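Death domain of TUBE (Drosophila melanogaster, PDB 1D2Z) binds the death domain of the kinase Pelle, by which Tube recruits Pelle to the plasma membrane in Toll signalling for embryonic dorsoventral polarity. Local coordinates at residues Y5-E10 with L131-P136; D44-S49 with K100-P105; G52-P57 with V107-Q112. All blocks are in the same frame, centred on the assembly; numbering follows the deposited sequence.

Contact 1: Y5-E10 with L131-P136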
ATOM      1  N   TYR B   5     -15.728   8.869 -10.859  1.00 48.31           N
ATOM      2  CA  TYR B   5     -15.561  10.057 -10.031  1.00 46.08           C
ATOM      3  C   TYR B   5     -14.496  10.992 -10.580  1.00 44.73           C
ATOM      4  O   TYR B   5     -13.739  10.637 -11.482  1.00 45.39           O
ATOM      5  CB  TYR B   5     -15.184   9.652  -8.597  1.00 46.23           C
ATOM      6  CG  TYR B   5     -16.071   8.577  -8.000  1.00 45.12           C
ATOM      7  CD1 TYR B   5     -17.372   8.865  -7.590  1.00 46.44           C
ATOM      8  CD2 TYR B   5     -15.619   7.264  -7.872  1.00 45.38           C
ATOM      9  CE1 TYR B   5     -18.203   7.871  -7.070  1.00 46.75           C
ATOM     10  CE2 TYR B   5     -16.441   6.262  -7.357  1.00 45.53           C
ATOM     11  CZ  TYR B   5     -17.731   6.574  -6.958  1.00 47.23           C
ATOM     12  OH  TYR B   5     -18.554   5.591  -6.451  1.00 48.28           O
ATOM     13  N   SER B   6     -14.454  12.200 -10.034  1.00 44.09           N
ATOM     14  CA  SER B   6     -13.461  13.185 -10.429  1.00 44.93           C
ATOM     15  C   SER B   6     -12.659  13.554  -9.181  1.00 44.92           C
ATOM     16  O   SER B   6     -13.053  13.221  -8.060  1.00 44.71           O
ATOM     17  CB  SER B   6     -14.134  14.430 -11.012  1.00 44.29           C
ATOM     18  OG  SER B   6     -14.631  15.273  -9.989  1.00 46.00           O
ATOM     19  N   ARG B   7     -11.538  14.239  -9.376  1.00 43.51           N
ATOM     20  CA  ARG B   7     -10.693  14.652  -8.264  1.00 43.85           C
ATOM     21  C   ARG B   7     -11.442  15.517  -7.259  1.00 43.21           C
ATOM     22  O   ARG B   7     -11.121  15.516  -6.074  1.00 40.10           O
ATOM     23  CB  ARG B   7      -9.472  15.416  -8.783  1.00 46.26           C
ATOM     24  CG  ARG B   7      -8.339  14.532  -9.254  1.00 48.36           C
ATOM     25  CD  ARG B   7      -7.292  15.337 -10.015  1.00 50.20           C
ATOM     26  NE  ARG B   7      -5.934  14.844  -9.784  1.00 54.64           N
ATOM     27  CZ  ARG B   7      -5.526  13.601 -10.026  1.00 54.64           C
ATOM     28  NH1 ARG B   7      -6.371  12.703 -10.508  1.00 57.77           N
ATOM     29  NH2 ARG B   7      -4.266  13.256  -9.787  1.00 50.78           N
ATOM     30  N   ASN B   8     -12.454  16.233  -7.743  1.00 42.13           N
ATOM     31  CA  ASN B   8     -13.251  17.126  -6.910  1.00 43.08           C
ATOM     32  C   ASN B   8     -14.417  16.459  -6.186  1.00 42.09           C
ATOM     33  O   ASN B   8     -15.083  17.089  -5.368  1.00 42.84           O
ATOM     34  CB  ASN B   8     -13.758  18.299  -7.748  1.00 46.77           C
ATOM     35  CG  ASN B   8     -12.631  19.092  -8.369  1.00 50.32           C
ATOM     36  OD1 ASN B   8     -12.221  18.828  -9.498  1.00 53.39           O
ATOM     37  ND2 ASN B   8     -12.100  20.052  -7.620  1.00 53.76           N
ATOM     38  N   THR B   9     -14.673  15.195  -6.498  1.00 41.07           N
ATOM     39  CA  THR B   9     -15.755  14.457  -5.853  1.00 42.83           C
ATOM     40  C   THR B   9     -15.405  14.220  -4.387  1.00 42.95           C
ATOM     41  O   THR B   9     -14.329  13.709  -4.077  1.00 43.17           O
ATOM     42  CB  THR B   9     -15.961  13.097  -6.529  1.00 41.98           C
ATOM     43  OG1 THR B   9     -16.256  13.303  -7.914  1.00 40.19           O
ATOM     44  CG2 THR B   9     -17.095  12.320  -5.863  1.00 39.00           C
ATOM     45  N   GLU B  10     -16.298  14.617  -3.488  1.00 43.82           N
ATOM     46  CA  GLU B  10     -16.066  14.424  -2.060  1.00 43.71           C
ATOM     47  C   GLU B  10     -16.189  12.945  -1.716  1.00 39.91           C
ATOM     48  O   GLU B  10     -17.006  12.235  -2.301  1.00 39.26           O
ATOM     49  CB  GLU B  10     -17.053  15.250  -1.242  1.00 46.32           C
ATOM     50  CG  GLU B  10     -16.951  16.744  -1.508  1.00 49.31           C
ATOM     51  CD  GLU B  10     -17.929  17.559  -0.684  1.00 51.74           C
ATOM     52  OE1 GLU B  10     -19.085  17.116  -0.513  1.00 52.47           O
ATOM     53  OE2 GLU B  10     -17.540  18.647  -0.212  1.00 55.55           O
ATOM     54  N   LEU B 131     -10.760   7.140 -10.747  1.00 43.21           N
ATOM     55  CA  LEU B 131     -10.478   8.188 -11.725  1.00 43.59           C
ATOM     56  C   LEU B 131     -10.211   7.748 -13.158  1.00 44.97           C
ATOM     57  O   LEU B 131     -10.128   8.593 -14.051  1.00 47.36           O
ATOM     58  CB  LEU B 131      -9.294   9.027 -11.235  1.00 41.71           C
ATOM     59  CG  LEU B 131      -9.445   9.736  -9.890  1.00 39.82           C
ATOM     60  CD1 LEU B 131      -8.087  10.212  -9.394  1.00 38.25           C
ATOM     61  CD2 LEU B 131     -10.414  10.900 -10.031  1.00 37.55           C
ATOM     62  N   ASN B 132     -10.057   6.444 -13.372  1.00 47.40           N
ATOM     63  CA  ASN B 132      -9.764   5.885 -14.691  1.00 51.23           C
ATOM     64  C   ASN B 132      -8.422   6.406 -15.224  1.00 51.80           C
ATOM     65  O   ASN B 132      -8.152   6.353 -16.427  1.00 52.82           O
ATOM     66  CB  ASN B 132     -10.897   6.196 -15.679  1.00 54.29           C
ATOM     67  CG  ASN B 132     -10.875   5.295 -16.909  1.00 58.43           C
ATOM     68  OD1 ASN B 132     -11.532   5.586 -17.913  1.00 61.38           O
ATOM     69  ND2 ASN B 132     -10.133   4.191 -16.831  1.00 56.37           N
ATOM     70  N   GLU B 133      -7.594   6.930 -14.323  1.00 50.95           N
ATOM     71  CA  GLU B 133      -6.280   7.449 -14.688  1.00 51.13           C
ATOM     72  C   GLU B 133      -5.234   6.360 -14.527  1.00 49.11           C
ATOM     73  O   GLU B 133      -5.514   5.307 -13.963  1.00 50.28           O
ATOM     74  CB  GLU B 133      -5.899   8.628 -13.795  1.00 53.94           C
ATOM     75  CG  GLU B 133      -6.775   9.860 -13.955  1.00 56.60           C
ATOM     76  CD  GLU B 133      -6.346  11.007 -13.056  1.00 58.79           C
ATOM     77  OE1 GLU B 133      -5.382  10.841 -12.273  1.00 58.06           O
ATOM     78  OE2 GLU B 133      -6.979  12.080 -13.132  1.00 63.00           O
ATOM     79  N   SER B 134      -4.026   6.618 -15.018  1.00 47.52           N
ATOM     80  CA  SER B 134      -2.943   5.650 -14.899  1.00 46.90           C
ATOM     81  C   SER B 134      -2.348   5.725 -13.495  1.00 44.68           C
ATOM     82  O   SER B 134      -2.397   6.771 -12.840  1.00 41.99           O
ATOM     83  CB  SER B 134      -1.864   5.902 -15.957  1.00 49.40           C
ATOM     84  OG  SER B 134      -1.432   7.250 -15.943  1.00 53.40           O
ATOM     85  N   THR B 135      -1.801   4.608 -13.034  1.00 42.44           N
ATOM     86  CA  THR B 135      -1.208   4.533 -11.703  1.00 43.21           C
ATOM     87  C   THR B 135      -0.100   5.567 -11.497  1.00 42.44           C
ATOM     88  O   THR B 135       0.674   5.848 -12.410  1.00 44.09           O
ATOM     89  CB  THR B 135      -0.681   3.115 -11.418  1.00 43.78           C
ATOM     90  OG1 THR B 135       0.289   2.749 -12.406  1.00 46.62           O
ATOM     91  CG2 THR B 135      -1.834   2.112 -11.453  1.00 43.59           C
ATOM     92  N   PRO B 136      -0.042   6.182 -10.300  1.00 39.91           N
ATOM     93  CA  PRO B 136       0.980   7.192  -9.997  1.00 39.16           C
ATOM     94  C   PRO B 136       2.406   6.655 -10.111  1.00 37.32           C
ATOM     95  O   PRO B 136       2.642   5.454  -9.974  1.00 35.45           O
ATOM     96  CB  PRO B 136       0.644   7.603  -8.557  1.00 38.04           C
ATOM     97  CG  PRO B 136       0.012   6.364  -7.987  1.00 40.09           C
ATOM     98  CD  PRO B 136      -0.888   5.923  -9.121  1.00 39.38           C
TER
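Y5 and L131 bring the two loop backbones together, their CA atoms 5.7 Å apart, before a type I turn from S6 to T9 bends the first segment and N132, with positive phi, turns the second out of its helix; asparagine tolerates that conformation well. The side chain of L131 lies between the loops. L131 CD2 is 3.6 Å from S6 C, while CD1 reaches the guanidinium of R7. Beyond it R7 and E133 form a salt bridge. NH1 of R7 sits 2.7 Å from OE1 and 2.8 Å from OE2 of E133, and the bond to OE1 is weak, bent to 134°. The arginine chain is bent at chi3 (145°), which places NE, and the extended glutamate crosses it at about a right angle, the two charged planes 26° apart. An alanine in place of E133 would probably leave R7 without its charged mate and its guanidinium less firmly placed beside L131. On the turn, T9 OG1 accepts from S6 N at 3.0 Å. The contact closes the N-terminal loop onto the loop after helix 120-130 in the death-domain bundle, where L131 packs on V107 and L111 of helix 107-116, R7 also touches L111, and Y5 meets F130 edge-to-face.

Contact 2: D44-S49 with K100-P105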
ATOM      1  N   ASP B  44      -7.393  23.645   1.748  1.00 49.08           N
ATOM      2  CA  ASP B  44      -8.399  24.220   0.867  1.00 48.90           C
ATOM      3  C   ASP B  44      -8.576  23.046  -0.097  1.00 48.06           C
ATOM      4  O   ASP B  44      -7.957  22.994  -1.160  1.00 47.68           O
ATOM      5  CB  ASP B  44      -7.837  25.454   0.146  1.00 49.56           C
ATOM      6  CG  ASP B  44      -8.865  26.145  -0.752  1.00 51.89           C
ATOM      7  OD1 ASP B  44      -9.934  25.558  -1.034  1.00 49.11           O
ATOM      8  OD2 ASP B  44      -8.586  27.285  -1.189  1.00 52.45           O
ATOM      9  N   VAL B  45      -9.351  22.064   0.353  1.00 47.95           N
ATOM     10  CA  VAL B  45      -9.621  20.828  -0.376  1.00 47.82           C
ATOM     11  C   VAL B  45      -9.819  20.934  -1.880  1.00 48.80           C
ATOM     12  O   VAL B  45      -9.179  20.207  -2.638  1.00 48.37           O
ATOM     13  CB  VAL B  45     -10.816  20.080   0.248  1.00 47.65           C
ATOM     14  CG1 VAL B  45     -11.192  18.879  -0.592  1.00 47.39           C
ATOM     15  CG2 VAL B  45     -10.461  19.634   1.644  1.00 45.86           C
ATOM     16  N   GLN B  46     -10.712  21.818  -2.310  1.00 50.40           N
ATOM     17  CA  GLN B  46     -10.975  21.984  -3.734  1.00 51.80           C
ATOM     18  C   GLN B  46      -9.730  22.443  -4.490  1.00 49.69           C
ATOM     19  O   GLN B  46      -9.423  21.926  -5.564  1.00 50.40           O
ATOM     20  CB  GLN B  46     -12.147  22.948  -3.957  1.00 53.94           C
ATOM     21  CG  GLN B  46     -13.510  22.373  -3.540  1.00 55.98           C
ATOM     22  CD  GLN B  46     -13.907  21.137  -4.347  1.00 56.75           C
ATOM     23  OE1 GLN B  46     -13.712  21.086  -5.563  1.00 57.91           O
ATOM     24  NE2 GLN B  46     -14.466  20.138  -3.671  1.00 55.73           N
ATOM     25  N   ALA B  47      -8.991  23.374  -3.896  1.00 49.03           N
ATOM     26  CA  ALA B  47      -7.770  23.892  -4.502  1.00 48.44           C
ATOM     27  C   ALA B  47      -6.650  22.844  -4.503  1.00 47.83           C
ATOM     28  O   ALA B  47      -5.781  22.865  -5.371  1.00 47.53           O
ATOM     29  CB  ALA B  47      -7.319  25.148  -3.773  1.00 47.59           C
ATOM     30  N   CYS B  48      -6.694  21.926  -3.538  1.00 46.50           N
ATOM     31  CA  CYS B  48      -5.690  20.869  -3.410  1.00 44.41           C
ATOM     32  C   CYS B  48      -6.027  19.584  -4.167  1.00 43.11           C
ATOM     33  O   CYS B  48      -5.185  18.691  -4.267  1.00 44.48           O
ATOM     34  CB  CYS B  48      -5.475  20.519  -1.933  1.00 42.91           C
ATOM     35  SG  CYS B  48      -4.617  21.760  -0.943  1.00 43.71           S
ATOM     36  N   SER B  49      -7.245  19.496  -4.702  1.00 41.76           N
ATOM     37  CA  SER B  49      -7.707  18.301  -5.416  1.00 39.24           C
ATOM     38  C   SER B  49      -7.047  17.986  -6.757  1.00 39.82           C
ATOM     39  O   SER B  49      -6.854  16.811  -7.093  1.00 39.43           O
ATOM     40  CB  SER B  49      -9.225  18.348  -5.607  1.00 40.48           C
ATOM     41  OG  SER B  49      -9.909  18.330  -4.365  1.00 37.17           O
ATOM     42  N   LYS B 100     -15.893  21.733   7.519  1.00 76.48           N
ATOM     43  CA  LYS B 100     -17.074  22.588   7.446  1.00 81.81           C
ATOM     44  C   LYS B 100     -17.548  22.858   6.017  1.00 84.03           C
ATOM     45  O   LYS B 100     -18.425  22.160   5.505  1.00 85.18           O
ATOM     46  CB  LYS B 100     -16.820  23.909   8.188  1.00 83.40           C
ATOM     47  CG  LYS B 100     -16.546  23.735   9.679  1.00 85.34           C
ATOM     48  CD  LYS B 100     -16.350  25.066  10.390  1.00 86.91           C
ATOM     49  CE  LYS B 100     -16.073  24.853  11.876  1.00 87.70           C
ATOM     50  NZ  LYS B 100     -15.876  26.133  12.613  1.00 87.18           N
ATOM     51  N   LEU B 101     -16.977  23.880   5.384  1.00 86.16           N
ATOM     52  CA  LEU B 101     -17.348  24.245   4.021  1.00 87.48           C
ATOM     53  C   LEU B 101     -16.530  23.461   2.993  1.00 87.70           C
ATOM     54  O   LEU B 101     -16.912  22.358   2.589  1.00 88.42           O
ATOM     55  CB  LEU B 101     -17.166  25.756   3.813  1.00 88.52           C
ATOM     56  CG  LEU B 101     -17.956  26.701   4.727  1.00 89.50           C
ATOM     57  CD1 LEU B 101     -17.509  28.134   4.491  1.00 89.88           C
ATOM     58  CD2 LEU B 101     -19.453  26.555   4.481  1.00 89.84           C
ATOM     59  N   ASN B 102     -15.413  24.042   2.564  1.00 86.62           N
ATOM     60  CA  ASN B 102     -14.532  23.404   1.593  1.00 85.13           C
ATOM     61  C   ASN B 102     -13.436  22.656   2.345  1.00 83.02           C
ATOM     62  O   ASN B 102     -12.249  22.777   2.031  1.00 82.73           O
ATOM     63  CB  ASN B 102     -13.921  24.454   0.658  1.00 87.57           C
ATOM     64  CG  ASN B 102     -14.970  25.187  -0.163  1.00 89.11           C
ATOM     65  OD1 ASN B 102     -15.519  24.640  -1.124  1.00 91.32           O
ATOM     66  ND2 ASN B 102     -15.251  26.431   0.212  1.00 88.85           N
ATOM     67  N   GLU B 103     -13.852  21.892   3.352  1.00 79.67           N
ATOM     68  CA  GLU B 103     -12.929  21.121   4.171  1.00 76.07           C
ATOM     69  C   GLU B 103     -13.168  19.621   4.005  1.00 71.76           C
ATOM     70  O   GLU B 103     -12.314  18.809   4.361  1.00 72.36           O
ATOM     71  CB  GLU B 103     -13.068  21.539   5.637  1.00 79.29           C
ATOM     72  CG  GLU B 103     -12.050  20.920   6.594  1.00 83.37           C
ATOM     73  CD  GLU B 103     -10.631  21.424   6.397  1.00 85.69           C
ATOM     74  OE1 GLU B 103     -10.446  22.536   5.856  1.00 87.08           O
ATOM     75  OE2 GLU B 103      -9.696  20.705   6.806  1.00 86.06           O
ATOM     76  N   ARG B 104     -14.321  19.260   3.445  1.00 66.41           N
ATOM     77  CA  ARG B 104     -14.675  17.859   3.209  1.00 61.40           C
ATOM     78  C   ARG B 104     -13.686  17.255   2.217  1.00 56.80           C
ATOM     79  O   ARG B 104     -13.591  17.709   1.077  1.00 56.41           O
ATOM     80  CB  ARG B 104     -16.081  17.757   2.620  1.00 63.11           C
ATOM     81  CG  ARG B 104     -17.193  18.305   3.489  1.00 66.52           C
ATOM     82  CD  ARG B 104     -17.569  17.333   4.589  1.00 67.96           C
ATOM     83  NE  ARG B 104     -18.845  17.690   5.206  1.00 71.87           N
ATOM     84  CZ  ARG B 104     -19.015  18.697   6.055  1.00 72.29           C
ATOM     85  NH1 ARG B 104     -17.987  19.461   6.403  1.00 72.28           N
ATOM     86  NH2 ARG B 104     -20.217  18.947   6.555  1.00 73.77           N
ATOM     87  N   PRO B 105     -12.967  16.197   2.623  1.00 52.11           N
ATOM     88  CA  PRO B 105     -11.986  15.545   1.750  1.00 47.13           C
ATOM     89  C   PRO B 105     -12.551  15.012   0.437  1.00 43.42           C
ATOM     90  O   PRO B 105     -13.690  14.554   0.373  1.00 42.63           O
ATOM     91  CB  PRO B 105     -11.439  14.428   2.631  1.00 48.31           C
ATOM     92  CG  PRO B 105     -12.590  14.116   3.540  1.00 47.74           C
ATOM     93  CD  PRO B 105     -13.069  15.485   3.910  1.00 49.15           C
TER
HETATM   94  O   HOH W   1     -14.539  19.549  -0.808  1.00 54.85           O
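V45, at the short, weakly bonded helix 45-49, meets the loop that leads into helix 107-116 of this death-domain helical bundle, a loop with an inverse gamma turn centred on N102. The valine's branches divide the work. CG1, anti to the backbone N (chi1 174°), comes within 3.1 Å of R104 O, a close fit, whereas CG2 lies 3.4 Å from E103 O. A compact beta-branched side chain suits this place because it touches two successive peptides at once. V45 N adds a weak hydrogen bond to N102 O. Beside it Q46 and N102 cross at about a right angle, Q46 CG lying 3.9 Å from N102 OD1 and the amide planes 66° apart. One step outward, a water joins the segments, accepting from Q46 NE2 and donating to R104 O. Q46 OE1 is hydrogen-bonded to N8 ND2, which helps fix how the amide is turned. V45 also packs on V109 of helix 107-116, and S49 OG is hydrogen-bonded to T106 OG1. S49 OG in turn donates to V45 O at 2.7 Å, coming in 41° out of the carbonyl plane.

Contact 3: G52-P57 with V107-Q112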
ATOM      1  N   GLY B  52      -1.123  17.349  -8.578  1.00 43.92           N
ATOM      2  CA  GLY B  52       0.016  18.161  -8.187  1.00 41.91           C
ATOM      3  C   GLY B  52      -0.372  19.457  -7.499  1.00 43.66           C
ATOM      4  O   GLY B  52       0.451  20.369  -7.375  1.00 42.39           O
ATOM      5  N   CYS B  53      -1.624  19.544  -7.057  1.00 42.40           N
ATOM      6  CA  CYS B  53      -2.115  20.736  -6.378  1.00 44.08           C
ATOM      7  C   CYS B  53      -1.974  20.667  -4.864  1.00 44.03           C
ATOM      8  O   CYS B  53      -2.151  21.675  -4.180  1.00 46.95           O
ATOM      9  CB  CYS B  53      -3.571  21.018  -6.753  1.00 44.01           C
ATOM     10  SG  CYS B  53      -3.794  21.579  -8.453  1.00 46.18           S
ATOM     11  N   LEU B  54      -1.689  19.481  -4.336  1.00 43.24           N
ATOM     12  CA  LEU B  54      -1.521  19.336  -2.894  1.00 41.91           C
ATOM     13  C   LEU B  54      -0.039  19.308  -2.542  1.00 41.41           C
ATOM     14  O   LEU B  54       0.612  18.267  -2.630  1.00 42.79           O
ATOM     15  CB  LEU B  54      -2.223  18.069  -2.377  1.00 40.26           C
ATOM     16  CG  LEU B  54      -2.572  17.964  -0.880  1.00 38.91           C
ATOM     17  CD1 LEU B  54      -3.417  16.728  -0.647  1.00 38.34           C
ATOM     18  CD2 LEU B  54      -1.333  17.916  -0.004  1.00 41.91           C
ATOM     19  N   ASN B  55       0.501  20.470  -2.190  1.00 43.85           N
ATOM     20  CA  ASN B  55       1.903  20.582  -1.792  1.00 42.35           C
ATOM     21  C   ASN B  55       1.923  20.160  -0.325  1.00 41.02           C
ATOM     22  O   ASN B  55       1.563  20.945   0.549  1.00 41.31           O
ATOM     23  CB  ASN B  55       2.377  22.033  -1.930  1.00 44.43           C
ATOM     24  CG  ASN B  55       3.881  22.184  -1.734  1.00 44.24           C
ATOM     25  OD1 ASN B  55       4.466  21.616  -0.813  1.00 46.04           O
ATOM     26  ND2 ASN B  55       4.509  22.958  -2.606  1.00 46.90           N
ATOM     27  N   PHE B  56       2.308  18.911  -0.072  1.00 39.56           N
ATOM     28  CA  PHE B  56       2.341  18.365   1.284  1.00 39.73           C
ATOM     29  C   PHE B  56       3.179  19.177   2.277  1.00 41.35           C
ATOM     30  O   PHE B  56       2.720  19.460   3.384  1.00 41.71           O
ATOM     31  CB  PHE B  56       2.793  16.900   1.264  1.00 37.64           C
ATOM     32  CG  PHE B  56       2.716  16.226   2.602  1.00 38.33           C
ATOM     33  CD1 PHE B  56       1.487  15.861   3.139  1.00 37.03           C
ATOM     34  CD2 PHE B  56       3.872  15.953   3.328  1.00 38.25           C
ATOM     35  CE1 PHE B  56       1.410  15.236   4.373  1.00 35.38           C
ATOM     36  CE2 PHE B  56       3.803  15.327   4.564  1.00 36.85           C
ATOM     37  CZ  PHE B  56       2.570  14.967   5.087  1.00 37.62           C
ATOM     38  N   PRO B  57       4.433  19.518   1.917  1.00 42.46           N
ATOM     39  CA  PRO B  57       5.279  20.299   2.825  1.00 43.50           C
ATOM     40  C   PRO B  57       4.648  21.650   3.176  1.00 41.37           C
ATOM     41  O   PRO B  57       4.695  22.079   4.323  1.00 41.84           O
ATOM     42  CB  PRO B  57       6.567  20.470   2.019  1.00 43.31           C
ATOM     43  CG  PRO B  57       6.629  19.195   1.247  1.00 43.98           C
ATOM     44  CD  PRO B  57       5.213  19.069   0.748  1.00 42.53           C
ATOM     45  N   VAL B 107     -11.563  12.857  -3.531  1.00 33.89           N
ATOM     46  CA  VAL B 107     -10.809  11.768  -4.143  1.00 33.54           C
ATOM     47  C   VAL B 107      -9.401  12.218  -4.555  1.00 34.28           C
ATOM     48  O   VAL B 107      -8.446  11.440  -4.465  1.00 33.18           O
ATOM     49  CB  VAL B 107     -11.542  11.214  -5.394  1.00 36.43           C
ATOM     50  CG1 VAL B 107     -10.665  10.201  -6.127  1.00 35.08           C
ATOM     51  CG2 VAL B 107     -12.864  10.561  -4.992  1.00 37.78           C
ATOM     52  N   GLY B 108      -9.289  13.463  -5.017  1.00 31.78           N
ATOM     53  CA  GLY B 108      -8.009  14.010  -5.447  1.00 31.38           C
ATOM     54  C   GLY B 108      -7.068  14.217  -4.275  1.00 32.48           C
ATOM     55  O   GLY B 108      -5.871  13.962  -4.385  1.00 30.31           O
ATOM     56  N   VAL B 109      -7.610  14.700  -3.157  1.00 32.31           N
ATOM     57  CA  VAL B 109      -6.826  14.910  -1.949  1.00 33.42           C
ATOM     58  C   VAL B 109      -6.410  13.551  -1.385  1.00 32.24           C
ATOM     59  O   VAL B 109      -5.274  13.378  -0.955  1.00 32.73           O
ATOM     60  CB  VAL B 109      -7.616  15.723  -0.896  1.00 34.11           C
ATOM     61  CG1 VAL B 109      -6.984  15.582   0.480  1.00 35.30           C
ATOM     62  CG2 VAL B 109      -7.645  17.191  -1.298  1.00 37.05           C
ATOM     63  N   LEU B 110      -7.324  12.583  -1.423  1.00 32.11           N
ATOM     64  CA  LEU B 110      -7.030  11.238  -0.929  1.00 30.58           C
ATOM     65  C   LEU B 110      -5.890  10.613  -1.731  1.00 29.91           C
ATOM     66  O   LEU B 110      -4.926  10.112  -1.156  1.00 31.79           O
ATOM     67  CB  LEU B 110      -8.266  10.342  -1.014  1.00 27.04           C
ATOM     68  CG  LEU B 110      -8.027   8.831  -0.872  1.00 29.49           C
ATOM     69  CD1 LEU B 110      -7.628   8.490   0.558  1.00 25.63           C
ATOM     70  CD2 LEU B 110      -9.282   8.065  -1.278  1.00 27.19           C
ATOM     71  N   LEU B 111      -5.993  10.678  -3.057  1.00 29.96           N
ATOM     72  CA  LEU B 111      -4.976  10.107  -3.937  1.00 30.79           C
ATOM     73  C   LEU B 111      -3.583  10.653  -3.643  1.00 29.98           C
ATOM     74  O   LEU B 111      -2.639   9.887  -3.483  1.00 31.10           O
ATOM     75  CB  LEU B 111      -5.328  10.344  -5.411  1.00 30.41           C
ATOM     76  CG  LEU B 111      -4.257   9.899  -6.419  1.00 32.27           C
ATOM     77  CD1 LEU B 111      -4.013   8.408  -6.280  1.00 31.86           C
ATOM     78  CD2 LEU B 111      -4.671  10.240  -7.852  1.00 32.48           C
ATOM     79  N   GLN B 112      -3.465  11.973  -3.555  1.00 29.92           N
ATOM     80  CA  GLN B 112      -2.176  12.600  -3.285  1.00 31.66           C
ATOM     81  C   GLN B 112      -1.627  12.260  -1.899  1.00 30.52           C
ATOM     82  O   GLN B 112      -0.419  12.088  -1.738  1.00 29.90           O
ATOM     83  CB  GLN B 112      -2.264  14.108  -3.506  1.00 33.12           C
ATOM     84  CG  GLN B 112      -2.393  14.457  -4.976  1.00 34.75           C
ATOM     85  CD  GLN B 112      -2.667  15.923  -5.212  1.00 37.63           C
ATOM     86  OE1 GLN B 112      -1.748  16.707  -5.453  1.00 40.23           O
ATOM     87  NE2 GLN B 112      -3.939  16.301  -5.161  1.00 35.51           N
TER
HETATM   88  O   HOH W   2       0.889  16.280  -5.232  1.00 49.63           O
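Q112 meets L54 through a polar end and an apolar flank, and the contact divides accordingly. The hydrogen bonds centre on the glutamine amide. Its OE1 accepts from L54 N at 3.0 Å with an N-H...O angle of 156°, the donor tilted 32° from the carbonyl plane. A water gives a second bond to the same oxygen, 2.7 Å from Q112 OE1, and donates also to L54 O, so the L54 peptide groups are held both directly and through solvent. At the other end of the amide, NE2 donates to G108 O, one turn back in its own helix, at 3.1 Å, and to C48 O of helix 45-49. These bonds fix the rotation of the amide. G108 O receives Q112 N and Q112 NE2 from opposite faces of its plane. Glutamine suits the place because a single side chain offers both donor and acceptor, and its extended chain beyond CG carries them across to the loop. L54 CB lies against this amide, 3.6 Å from Q112 CD.

The apolar contacts belong to the end of L54. Its CG stands anti to the backbone N (chi1 -160°). The branch L54 CD1 lies 4.0 Å from Q112 CB and 3.9 Å from V109 CG1, the leucine and valine side chains crossing at about a right angle.

Backbone conformation shapes the loop itself. G52 takes a positive phi, which favours glycine, and N55 is the N-cap of helix 56-59, its OD1 accepting from A58 N.

In the bundle, L54 also touches C48 of helix 45-49 and L113 of helix 107-116. V109 also touches C48 and S49 of helix 45-49, while V107, L110 and L111 pack on helix 120-130. Helix 107-116 thus lies between that helix and the 52-57 segment.

In the fold
The three contacts lie close together in one death domain: the centres of contacts 1 and 2 are about 15 Å apart, and contact 3 is about 11 Å from each. Along the chain, contact 1 joins a loop near the N-terminus to the loop after helix 120-130 and encloses the other two, whose segments alternate. Helix 107-116 is common ground: R7 O and T9 O of contact 1 lie 2.9 Å from G108 N and V107 N respectively, probable hydrogen bonds, while 100-105 of contact 2 runs into this helix and V45 packs on its V109. Within this assembly no other chain touches the segments, consistent with a role inside the domain.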